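Local coordinates for thioesterase (Streptomyces coelicolor, PDB 3QMW), which acts in the prodiginine biosynthetic pathway as the thioesterase RedJ, an alpha/beta hydrolase that probably cleaves thioester-bound intermediates, at residues L31-F36 and E51-E56; F36-A39 and S44-R47; T204-A209 and L252-T257. All blocks are in the same frame, centred on the assembly; numbering follows the deposited sequence.

Contact 1. Residues L31-F36 and E51-E56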
loop_
_atom_site.group_PDB
_atom_site.type_symbol
_atom_site.label_atom_id
_atom_site.label_comp_id
_atom_site.label_asym_id
_atom_site.label_seq_id
_atom_site.Cartn_x
_atom_site.Cartn_y
_atom_site.Cartn_z
ATOM N N LEU D 31 15.211 -5.278 4.317
ATOM C CA LEU D 31 15.371 -4.845 2.938
ATOM C C LEU D 31 15.694 -3.346 2.936
ATOM O O LEU D 31 15.384 -2.634 3.900
ATOM C CB LEU D 31 14.074 -5.104 2.178
ATOM C CG LEU D 31 13.994 -4.803 0.676
ATOM C CD1 LEU D 31 15.034 -5.588 -0.110
ATOM C CD2 LEU D 31 12.593 -5.124 0.163
ATOM N N ARG D 32 16.342 -2.886 1.865
ATOM C CA ARG D 32 16.587 -1.456 1.633
ATOM C C ARG D 32 16.052 -1.116 0.249
ATOM O O ARG D 32 16.315 -1.851 -0.697
ATOM C CB ARG D 32 18.085 -1.128 1.715
ATOM C CG ARG D 32 18.676 -1.160 3.138
ATOM C CD ARG D 32 18.937 -2.600 3.669
ATOM N NE ARG D 32 19.876 -3.311 2.815
ATOM C CZ ARG D 32 21.188 -3.088 2.796
ATOM N NH1 ARG D 32 21.951 -3.779 1.971
ATOM N NH2 ARG D 32 21.755 -2.184 3.598
ATOM N N LEU D 33 15.291 -0.031 0.124
ATOM C CA LEU D 33 14.777 0.385 -1.184
ATOM C C LEU D 33 15.460 1.664 -1.652
ATOM O O LEU D 33 15.250 2.743 -1.080
ATOM C CB LEU D 33 13.263 0.580 -1.160
ATOM C CG LEU D 33 12.624 0.895 -2.513
ATOM C CD1 LEU D 33 12.695 -0.303 -3.433
ATOM C CD2 LEU D 33 11.185 1.334 -2.317
ATOM N N VAL D 34 16.258 1.516 -2.713
ATOM C CA VAL D 34 17.109 2.568 -3.240
ATOM C C VAL D 34 16.363 3.294 -4.358
ATOM O O VAL D 34 16.115 2.738 -5.431
ATOM C CB VAL D 34 18.442 1.967 -3.751
ATOM C CG1 VAL D 34 19.350 3.037 -4.313
ATOM C CG2 VAL D 34 19.144 1.209 -2.616
ATOM N N CYS D 35 16.027 4.553 -4.092
ATOM C CA CYS D 35 15.080 5.289 -4.906
ATOM C C CYS D 35 15.736 6.420 -5.697
ATOM O O CYS D 35 16.435 7.251 -5.128
ATOM C CB CYS D 35 13.994 5.860 -3.996
ATOM S SG CYS D 35 13.192 4.663 -2.877
ATOM N N PHE D 36 15.477 6.456 -7.005
ATOM C CA PHE D 36 16.070 7.435 -7.908
ATOM C C PHE D 36 15.039 8.416 -8.433
ATOM O O PHE D 36 13.996 7.998 -8.945
ATOM C CB PHE D 36 16.732 6.726 -9.074
ATOM C CG PHE D 36 17.917 5.920 -8.668
ATOM C CD1 PHE D 36 17.889 4.536 -8.736
ATOM C CD2 PHE D 36 19.059 6.553 -8.176
ATOM C CE1 PHE D 36 18.987 3.786 -8.340
ATOM C CE2 PHE D 36 20.174 5.811 -7.782
ATOM C CZ PHE D 36 20.140 4.424 -7.862
ATOM N N GLU D 51 6.897 6.059 5.793
ATOM C CA GLU D 51 5.706 5.879 6.608
ATOM C C GLU D 51 4.721 4.920 5.948
ATOM O O GLU D 51 4.064 4.138 6.639
ATOM C CB GLU D 51 5.011 7.228 6.834
ATOM C CG GLU D 51 5.716 8.178 7.813
ATOM C CD GLU D 51 6.930 8.921 7.224
ATOM O OE1 GLU D 51 7.009 9.105 5.981
ATOM O OE2 GLU D 51 7.811 9.325 8.023
ATOM N N ARG D 52 4.627 4.982 4.620
ATOM C CA ARG D 52 3.641 4.202 3.865
ATOM C C ARG D 52 4.038 2.763 3.594
ATOM O O ARG D 52 3.228 2.001 3.054
ATOM C CB ARG D 52 3.365 4.846 2.511
ATOM C CG ARG D 52 2.841 6.245 2.582
ATOM C CD ARG D 52 1.509 6.332 3.320
ATOM N NE ARG D 52 0.798 7.537 2.898
ATOM C CZ ARG D 52 0.059 7.630 1.797
ATOM N NH1 ARG D 52 -0.524 8.784 1.501
ATOM N NH2 ARG D 52 -0.112 6.581 1.002
ATOM N N LEU D 53 5.271 2.393 3.933
ATOM C CA LEU D 53 5.767 1.059 3.605
ATOM C C LEU D 53 6.111 0.226 4.827
ATOM O O LEU D 53 6.221 -0.997 4.716
ATOM C CB LEU D 53 6.972 1.145 2.664
ATOM C CG LEU D 53 6.738 1.787 1.284
ATOM C CD1 LEU D 53 8.030 1.764 0.484
ATOM C CD2 LEU D 53 5.619 1.113 0.476
ATOM N N GLY D 54 6.280 0.869 5.979
ATOM C CA GLY D 54 6.516 0.149 7.229
ATOM C C GLY D 54 7.985 -0.073 7.548
ATOM O O GLY D 54 8.861 0.563 6.955
ATOM N N ASP D 55 8.245 -0.989 8.480
ATOM C CA ASP D 55 9.568 -1.136 9.097
ATOM C C ASP D 55 10.402 -2.320 8.587
ATOM O O ASP D 55 11.479 -2.583 9.127
ATOM C CB ASP D 55 9.421 -1.245 10.624
ATOM C CG ASP D 55 8.549 -0.136 11.220
ATOM O OD1 ASP D 55 8.363 0.912 10.558
ATOM O OD2 ASP D 55 8.046 -0.318 12.359
ATOM N N GLU D 56 9.916 -3.032 7.570
ATOM C CA GLU D 56 10.674 -4.142 6.952
ATOM C C GLU D 56 11.455 -3.683 5.719
ATOM O O GLU D 56 12.125 -4.485 5.059
ATOM C CB GLU D 56 9.736 -5.282 6.529
ATOM C CG GLU D 56 8.772 -5.757 7.616
ATOM C CD GLU D 56 9.456 -6.579 8.689
ATOM O OE1 GLU D 56 9.929 -7.695 8.367
ATOM O OE2 GLU D 56 9.506 -6.114 9.854
#
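Leu31 of strand 31-36 meets Glu56 through the backbone: their CA atoms are 6.2 Å apart, and Leu31 N gives a hydrogen bond of 3.3 Å to Glu56 O that is bent at the hydrogen (137°). The contact sits inside a beta-alpha-beta unit of the alpha/beta hydrolase sheet, where the short helix 49-53 links strand 31-36 to its parallel edge neighbour 57-61. Gly54, the first residue after the helix to leave helical angles (phi 92°), leads into the loop that carries Glu56. Beyond it, strands 31-36 and 57-61 pair in parallel, Leu31 with Ala58, and Leu33 with Ala58 and Val60. Leu31 CB lies 3.5 Å from Glu56 O, while its CG stands anti to the backbone N (chi1 -177°), running off beside the carbonyl carbon. Leu53 sends its side chain from the helix towards the sheet, and Leu33 points toward it; both also pack on strand 57-61, Leu33 on Val57 and Leu53 on Val59. Elsewhere on the helix, Arg52 forms a salt bridge with Asp249, and Glu51 OE2 accepts a hydrogen bond from Ala18 N of the second subunit. Between the two leucines the touch is methyl to methyl, Leu33 CD2 lying 4.2 Å from Leu53 CD1.

Contact 2. Residues F36-A39 and S44-R47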
loop_
_atom_site.group_PDB
_atom_site.type_symbol
_atom_site.label_atom_id
_atom_site.label_comp_id
_atom_site.label_asym_id
_atom_site.label_seq_id
_atom_site.Cartn_x
_atom_site.Cartn_y
_atom_site.Cartn_z
ATOM N N PHE D 36 15.477 6.456 -7.005
ATOM C CA PHE D 36 16.070 7.435 -7.908
ATOM C C PHE D 36 15.039 8.416 -8.433
ATOM O O PHE D 36 13.996 7.998 -8.945
ATOM C CB PHE D 36 16.732 6.726 -9.074
ATOM C CG PHE D 36 17.917 5.920 -8.668
ATOM C CD1 PHE D 36 17.889 4.536 -8.736
ATOM C CD2 PHE D 36 19.059 6.553 -8.176
ATOM C CE1 PHE D 36 18.987 3.786 -8.340
ATOM C CE2 PHE D 36 20.174 5.811 -7.782
ATOM C CZ PHE D 36 20.140 4.424 -7.862
ATOM N N PRO D 37 15.325 9.731 -8.316
ATOM C CA PRO D 37 14.349 10.729 -8.726
ATOM C C PRO D 37 14.295 10.963 -10.217
ATOM O O PRO D 37 15.060 10.383 -10.980
ATOM C CB PRO D 37 14.826 12.010 -8.021
ATOM C CG PRO D 37 15.839 11.572 -7.027
ATOM C CD PRO D 37 16.464 10.367 -7.631
ATOM N N TYR D 38 13.370 11.817 -10.617
ATOM C CA TYR D 38 13.212 12.150 -12.015
ATOM C C TYR D 38 14.206 13.242 -12.359
ATOM O O TYR D 38 14.892 13.783 -11.469
ATOM C CB TYR D 38 11.771 12.584 -12.337
ATOM C CG TYR D 38 11.142 13.511 -11.324
ATOM C CD1 TYR D 38 10.225 13.032 -10.388
ATOM C CD2 TYR D 38 11.450 14.861 -11.300
ATOM C CE1 TYR D 38 9.636 13.883 -9.445
ATOM C CE2 TYR D 38 10.876 15.711 -10.367
ATOM C CZ TYR D 38 9.969 15.215 -9.438
ATOM O OH TYR D 38 9.404 16.050 -8.505
ATOM N N ALA D 39 14.285 13.540 -13.654
ATOM C CA ALA D 39 15.113 14.619 -14.168
ATOM C C ALA D 39 14.757 15.903 -13.474
ATOM O O ALA D 39 13.616 16.343 -13.551
ATOM C CB ALA D 39 14.906 14.783 -15.661
ATOM N N SER D 44 13.263 14.840 -2.051
ATOM C CA SER D 44 11.944 15.204 -1.534
ATOM C C SER D 44 10.791 14.504 -2.291
ATOM O O SER D 44 9.714 14.296 -1.728
ATOM C CB SER D 44 11.770 16.732 -1.563
ATOM O OG SER D 44 11.913 17.228 -2.877
ATOM N N ALA D 45 11.007 14.121 -3.550
ATOM C CA ALA D 45 10.003 13.340 -4.297
ATOM C C ALA D 45 9.577 12.052 -3.556
ATOM O O ALA D 45 8.498 11.507 -3.808
ATOM C CB ALA D 45 10.519 13.002 -5.683
ATOM N N PHE D 46 10.438 11.572 -2.663
ATOM C CA PHE D 46 10.161 10.401 -1.845
ATOM C C PHE D 46 9.929 10.773 -0.395
ATOM O O PHE D 46 10.301 10.022 0.508
ATOM C CB PHE D 46 11.338 9.437 -1.901
ATOM C CG PHE D 46 11.736 9.067 -3.281
ATOM C CD1 PHE D 46 10.888 8.302 -4.061
ATOM C CD2 PHE D 46 12.946 9.477 -3.800
ATOM C CE1 PHE D 46 11.229 7.949 -5.337
ATOM C CE2 PHE D 46 13.305 9.133 -5.070
ATOM C CZ PHE D 46 12.445 8.364 -5.851
ATOM N N ARG D 47 9.322 11.937 -0.176
ATOM C CA ARG D 47 8.887 12.345 1.153
ATOM C C ARG D 47 7.603 11.583 1.465
ATOM O O ARG D 47 6.685 11.533 0.649
ATOM C CB ARG D 47 8.632 13.853 1.196
ATOM C CG ARG D 47 8.706 14.492 2.575
ATOM C CD ARG D 47 8.477 16.017 2.511
ATOM N NE ARG D 47 7.072 16.402 2.286
ATOM C CZ ARG D 47 6.477 16.570 1.095
ATOM N NH1 ARG D 47 7.132 16.382 -0.055
ATOM N NH2 ARG D 47 5.196 16.934 1.047
#
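A hydrogen bond of 2.9 Å from Arg47 N to Ser44 O closes the turn that carries Ala45 and Phe46 against Phe36, Pro37 and Tyr38. Phe46 makes the largest share of the contact. Its ring arrives edge-on at the peptide link between Phe36 and Pro37, with Phe36 C in the ring plane: CZ lies 3.5 Å from Phe36 O, and CE2 is 3.9 Å from Pro37 N. The side chains of Pro37 and Phe46 cross at about a right angle, Pro37 CG resting 4.0 Å from Phe46 CE2. The first torsion of Phe46 (chi1 -54°) sets CG opposite its own carbonyl carbon and lets the ring reach back to the strand end. One residue earlier, Ala45 points at Tyr38, its CB 4.0 Å from Tyr38 CE1 and oblique to that ring. Elsewhere the Phe46 ring packs edge-to-face with Trp49, and Tyr38 does the same with Phe240. An alanine here in place of Phe46 removes the ring, and is likely to open a gap beside Pro37 and the Phe36-Pro37 peptide and to leave Trp49 without its edge-to-face partner. The Tyr38 side chain also touches Ser105, the probable nucleophile, which places the 36-39 loop beside the probable active site: in alpha/beta hydrolases the loop after this strand commonly helps to form the oxyanion hole.

Contact 3. Residues T204-A209 and L252-T257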
loop_
_atom_site.group_PDB
_atom_site.type_symbol
_atom_site.label_atom_id
_atom_site.label_comp_id
_atom_site.label_asym_id
_atom_site.label_seq_id
_atom_site.Cartn_x
_atom_site.Cartn_y
_atom_site.Cartn_z
ATOM N N THR D 204 9.342 -4.865 -12.335
ATOM C CA THR D 204 7.982 -4.356 -12.384
ATOM C C THR D 204 7.986 -2.934 -12.941
ATOM O O THR D 204 8.731 -2.083 -12.464
ATOM C CB THR D 204 7.338 -4.354 -11.002
ATOM O OG1 THR D 204 7.720 -5.537 -10.286
ATOM C CG2 THR D 204 5.814 -4.274 -11.132
ATOM N N ALA D 205 7.153 -2.687 -13.951
ATOM C CA ALA D 205 7.129 -1.405 -14.633
ATOM C C ALA D 205 5.744 -0.770 -14.577
ATOM O O ALA D 205 4.739 -1.438 -14.799
ATOM C CB ALA D 205 7.576 -1.565 -16.076
ATOM N N PHE D 206 5.709 0.531 -14.300
ATOM C CA PHE D 206 4.463 1.249 -14.160
ATOM C C PHE D 206 4.265 2.213 -15.300
ATOM O O PHE D 206 5.111 3.063 -15.558
ATOM C CB PHE D 206 4.440 2.016 -12.851
ATOM C CG PHE D 206 4.587 1.150 -11.653
ATOM C CD1 PHE D 206 3.465 0.695 -10.968
ATOM C CD2 PHE D 206 5.842 0.778 -11.205
ATOM C CE1 PHE D 206 3.599 -0.118 -9.841
ATOM C CE2 PHE D 206 5.982 -0.041 -10.085
ATOM C CZ PHE D 206 4.859 -0.487 -9.404
ATOM N N SER D 207 3.136 2.073 -15.978
ATOM C CA SER D 207 2.718 3.019 -16.990
ATOM C C SER D 207 1.679 3.923 -16.365
ATOM O O SER D 207 1.213 3.661 -15.259
ATOM C CB SER D 207 2.147 2.285 -18.201
ATOM O OG SER D 207 1.279 1.235 -17.802
ATOM N N ALA D 208 1.348 4.997 -17.075
ATOM C CA ALA D 208 0.323 5.943 -16.665
ATOM C C ALA D 208 -0.520 6.278 -17.895
ATOM O O ALA D 208 0.007 6.406 -18.991
ATOM C CB ALA D 208 0.962 7.189 -16.082
ATOM N N ALA D 209 -1.811 6.358 -17.741
ATOM C CA ALA D 209 -2.683 6.580 -18.862
ATOM C C ALA D 209 -2.525 7.911 -19.564
ATOM O O ALA D 209 -2.678 8.011 -20.760
ATOM C CB ALA D 209 -4.052 6.387 -18.447
ATOM N N LEU D 252 2.730 3.080 -4.415
ATOM C CA LEU D 252 3.220 2.683 -3.085
ATOM C C LEU D 252 2.638 1.374 -2.545
ATOM O O LEU D 252 3.298 0.661 -1.782
ATOM C CB LEU D 252 2.957 3.800 -2.068
ATOM C CG LEU D 252 3.879 5.016 -2.168
ATOM C CD1 LEU D 252 3.358 6.128 -1.296
ATOM C CD2 LEU D 252 5.328 4.651 -1.786
ATOM N N ALA D 253 1.395 1.079 -2.920
ATOM C CA ALA D 253 0.702 -0.105 -2.430
ATOM C C ALA D 253 1.188 -1.314 -3.207
ATOM O O ALA D 253 1.463 -2.361 -2.619
ATOM C CB ALA D 253 -0.798 0.065 -2.566
ATOM N N HIS D 254 1.319 -1.164 -4.523
ATOM C CA HIS D 254 1.979 -2.191 -5.343
ATOM C C HIS D 254 3.399 -2.510 -4.850
ATOM O O HIS D 254 3.765 -3.671 -4.730
ATOM C CB HIS D 254 1.993 -1.789 -6.813
ATOM C CG HIS D 254 0.661 -1.922 -7.478
ATOM N ND1 HIS D 254 0.088 -3.148 -7.758
ATOM C CD2 HIS D 254 -0.216 -0.990 -7.920
ATOM C CE1 HIS D 254 -1.084 -2.961 -8.341
ATOM N NE2 HIS D 254 -1.293 -1.661 -8.454
ATOM N N LEU D 255 4.189 -1.494 -4.536
ATOM C CA LEU D 255 5.527 -1.720 -3.996
ATOM C C LEU D 255 5.451 -2.564 -2.735
ATOM O O LEU D 255 6.228 -3.496 -2.548
ATOM C CB LEU D 255 6.233 -0.392 -3.700
ATOM C CG LEU D 255 6.607 0.460 -4.933
ATOM C CD1 LEU D 255 7.155 1.828 -4.526
ATOM C CD2 LEU D 255 7.590 -0.258 -5.842
ATOM N N GLY D 256 4.481 -2.249 -1.885
ATOM C CA GLY D 256 4.287 -2.975 -0.639
ATOM C C GLY D 256 3.971 -4.450 -0.795
ATOM O O GLY D 256 4.302 -5.241 0.101
ATOM N N THR D 257 3.346 -4.822 -1.918
ATOM C CA THR D 257 2.991 -6.224 -2.191
ATOM C C THR D 257 4.157 -7.082 -2.664
ATOM O O THR D 257 4.217 -8.264 -2.325
ATOM C CB THR D 257 1.846 -6.367 -3.235
ATOM O OG1 THR D 257 2.149 -5.621 -4.424
ATOM C CG2 THR D 257 0.529 -5.889 -2.655
#
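Phe206 points from strand 203-208 toward helix 246-258 and meets His254 with the rim of its ring. The approach is through the far end of the ring: CE1 lies 3.8 Å from His254 CB and CZ 4.1 Å from the same atom, and that CB sits in the plane of the phenyl group. The two side chains cross obliquely, and Phe206 CE1 comes to 4.2 Å from His254 CG at a slant to the imidazole. Phe206 has its CG opposite the carbonyl carbon (chi1 -59°), which extends the ring from the strand towards the helix. Leu255, next along the helix, swings its end nearer than its CB and brings CD2 to 4.5 Å from Phe206 CZ, oblique to the ring, so the tip of the phenyl touches two successive residues of one helical turn. The phenyl also touches Ser132 of strand 129-132 and Arg233 and Leu235 of strand 230-235, while Leu255 packs on Phe130 and on Trp49 of helix 49-53. Within the helix, Thr257 OG1 gives His254 O a hydrogen bond of 2.6 Å, only 19° from the carbonyl plane. A polar tie joins strand and helix nearby, since Thr204 OG1 bonds both His128 NE2 and Glu258 OE1. His254 and Thr257 also pack against Thr257 and His254 of the second subunit, and Thr257 O accepts a hydrogen bond from Arg250 NH1 there. The contact thus seats the last helix on the parallel sheet close to the subunit interface. Because Phe206 meets CB and CG of His254 and a methyl of Leu255, the adhesion here is apolar packing, and it should depend on shape rather than on the imidazole's charge.

How the contacts relate
From the N terminus, contact 1 opens on strand 31-36 and closes on residues 51-56, after the loop and short helix that lead to strand 57-61. Contact 2 nests within that span: it shares Phe36, closes the small loop between 39 and 44, and reaches back to contact 1 where Phe46 packs on Cys35. Contact 3 follows in series, spanning helix 216-220 and strand 230-235 before helix 246-258 returns to strand 203-208. It does not touch contact 2, but Leu252 and Gly256 pack against Leu53 of contact 1, joining the last helix to helix 49-53 over the same sheet. Contacts 1 and 3 also touch the second subunit.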